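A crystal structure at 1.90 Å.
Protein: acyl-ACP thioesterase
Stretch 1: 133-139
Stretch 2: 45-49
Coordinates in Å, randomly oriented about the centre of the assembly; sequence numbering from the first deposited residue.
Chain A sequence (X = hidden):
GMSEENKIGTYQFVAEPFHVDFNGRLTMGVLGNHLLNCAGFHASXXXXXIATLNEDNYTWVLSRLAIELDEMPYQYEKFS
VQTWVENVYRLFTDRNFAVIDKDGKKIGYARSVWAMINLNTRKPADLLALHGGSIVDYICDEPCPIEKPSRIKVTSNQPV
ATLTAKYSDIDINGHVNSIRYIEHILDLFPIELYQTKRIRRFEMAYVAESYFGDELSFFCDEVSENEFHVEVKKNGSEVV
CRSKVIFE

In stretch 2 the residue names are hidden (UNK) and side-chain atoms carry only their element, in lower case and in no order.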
# COMPACT_ATOMS: atom_id res chain seq x y z
N GLY A 133 -22.34 -20.05 16.33
CA GLY A 133 -21.99 -19.37 15.09
C GLY A 133 -22.02 -20.24 13.84
O GLY A 133 -22.42 -21.40 13.85
N SER A 134 -21.55 -19.63 12.77
CA SER A 134 -21.59 -20.26 11.48
C SER A 134 -20.23 -20.84 11.07
O SER A 134 -20.15 -21.52 10.07
CB SER A 134 -22.05 -19.22 10.47
OG SER A 134 -21.16 -18.12 10.43
N ILE A 135 -19.16 -20.57 11.80
CA ILE A 135 -17.82 -20.89 11.27
C ILE A 135 -17.63 -22.39 11.00
O ILE A 135 -17.02 -22.78 10.01
CB ILE A 135 -16.67 -20.32 12.14
CG1 ILE A 135 -15.32 -20.42 11.40
CG2 ILE A 135 -16.60 -20.97 13.51
CD1 ILE A 135 -14.21 -19.59 11.99
N VAL A 136 -18.17 -23.23 11.88
CA VAL A 136 -17.94 -24.66 11.81
C VAL A 136 -18.52 -25.24 10.55
O VAL A 136 -17.99 -26.23 10.03
CB VAL A 136 -18.49 -25.41 13.05
CG1 VAL A 136 -18.48 -26.89 12.79
CG2 VAL A 136 -17.66 -25.08 14.28
N ASP A 137 -19.59 -24.62 10.04
CA ASP A 137 -20.22 -25.02 8.80
C ASP A 137 -19.32 -24.86 7.57
O ASP A 137 -19.60 -25.43 6.52
CB ASP A 137 -21.52 -24.23 8.59
CG ASP A 137 -22.51 -24.36 9.77
OD1 ASP A 137 -22.50 -25.37 10.50
OD2 ASP A 137 -23.30 -23.43 9.97
N TYR A 138 -18.22 -24.11 7.70
CA TYR A 138 -17.37 -23.79 6.56
C TYR A 138 -15.99 -24.48 6.61
O TYR A 138 -15.13 -24.24 5.74
CB TYR A 138 -17.22 -22.28 6.44
CG TYR A 138 -18.52 -21.62 6.02
CD1 TYR A 138 -18.91 -21.57 4.67
CD2 TYR A 138 -19.37 -21.07 6.97
CE1 TYR A 138 -20.11 -20.98 4.30
CE2 TYR A 138 -20.56 -20.51 6.63
CZ TYR A 138 -20.93 -20.45 5.30
OH TYR A 138 -22.12 -19.84 4.98
N ILE A 139 -15.79 -25.37 7.58
CA ILE A 139 -14.57 -26.18 7.62
C ILE A 139 -14.45 -27.00 6.33
O ILE A 139 -15.38 -27.68 5.93
CB ILE A 139 -14.51 -27.09 8.87
CG1 ILE A 139 -14.28 -26.24 10.12
CG2 ILE A 139 -13.38 -28.13 8.72
CD1 ILE A 139 -14.79 -26.82 11.39
N UNK A 45 -18.74 -12.15 4.96
CA UNK A 45 -19.84 -12.59 4.14
C UNK A 45 -20.57 -13.77 4.75
O UNK A 45 -21.70 -14.00 4.41
o UNK A 45 -18.35 -11.90 0.83
c UNK A 45 -19.36 -12.95 2.73
c UNK A 45 -18.96 -11.71 1.90
o UNK A 45 -19.23 -10.55 2.32
N UNK A 46 -19.91 -14.54 5.60
CA UNK A 46 -20.53 -15.75 6.14
C UNK A 46 -20.86 -15.61 7.60
O UNK A 46 -21.28 -16.57 8.23
n UNK A 46 -18.08 -18.38 2.81
n UNK A 46 -17.56 -16.24 2.07
c UNK A 46 -19.50 -17.35 4.49
c UNK A 46 -17.79 -17.53 1.84
c UNK A 46 -18.22 -18.04 4.22
c UNK A 46 -19.59 -16.93 5.93
n UNK A 46 -17.69 -17.97 0.60
N UNK A 47 -20.67 -14.42 8.15
CA UNK A 47 -21.13 -14.11 9.52
C UNK A 47 -20.27 -14.65 10.63
O UNK A 47 -20.76 -14.95 11.71
N UNK A 48 -18.96 -14.77 10.41
CA UNK A 48 -18.06 -15.14 11.49
C UNK A 48 -16.81 -14.27 11.56
O UNK A 48 -15.80 -14.66 12.15
c UNK A 48 -17.70 -16.64 11.48
c UNK A 48 -15.79 -18.22 7.97
c UNK A 48 -17.02 -17.15 10.24
c UNK A 48 -15.64 -17.02 10.07
c UNK A 48 -17.77 -17.83 9.27
c UNK A 48 -17.16 -18.36 8.13
c UNK A 48 -15.03 -17.55 8.96
N UNK A 49 -16.92 -13.08 10.99
CA UNK A 49 -15.89 -12.09 11.02
C UNK A 49 -15.85 -11.26 12.30
O UNK A 49 -16.59 -11.49 13.26
O HOH W 1 -20.59 -16.78 13.96

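Position 45 carries four side-chain atoms, two carbons and two oxygens, with both oxygens on the second carbon. The carboxylate sits directly on CB, with no methylene in between; glutamate would have one more carbon, so this is aspartate, D45. Its nearest side-chain approach to stretch 1, CB of D45 to OH of Y138, is 7.8 Å, so it takes no part in the contact; its side chain lies in an exposed place, as suits a charged group.

Position 46 has seven side-chain atoms: three carbons in a row, a nitrogen, then a carbon bearing two more nitrogens. That planar, three-nitrogen end identifies arginine, R46. The aliphatic part of the chain crosses one face of the Y138 ring, with CD of R46 3.6 Å from the ring centroid and only 18° off its normal, a CH-pi contact. Arginine suits the site because its methylenes can cover an aromatic face while the polar end reaches beyond it; NH1 is hydrogen-bonded elsewhere in the structure. The backbone contributes too: S134 OG donates a hydrogen bond to R46 O at 2.7 Å.

Position 47 has no side-chain atoms at all, so it is glycine, G47. Its phi of 78° is positive, a conformation that by itself favours glycine. Its carbonyl faces a water, which donates to G47 O at 2.9 Å and accepts from S134 N at 3.2 Å, bridging the two backbones.

Position 48 shows one carbon followed by a ring of six carbons, with no oxygen attached: phenylalanine, F48. With chi1 at 60° (p), the buried ring lies among three residues of stretch 1. I135 covers one face, its CG1 3.7 Å from the F48 ring centroid; S134 OG approaches the edge, 3.6 Å from F48 CD2; and Y138 meets the ring obliquely, the planes at 42° and Y138 CD2 3.7 Å from F48 CE2. A flat hydrocarbon ring fits this largely apolar setting and leaves no polar group unsatisfied.

Position 49 again lacks side-chain atoms and is glycine, G49. It makes no contact with stretch 1 and occupies the N-cap position, immediately before a helix.

The contact thus combines packing with a small polar clamp. F48 packs against I135 and Y138, while R46 covers a face of the tyrosine ring. Y138 can reach both partners from a short 3-10 segment, in which its N bonds to I135 O at 2.9 Å. Beside this packing, the S134 hydroxyl holds the R46 carbonyl, and the water links S134 N to G47 O, satisfying carbonyls of R46 and G47.

Stretch 2 (45-49) DRGFG
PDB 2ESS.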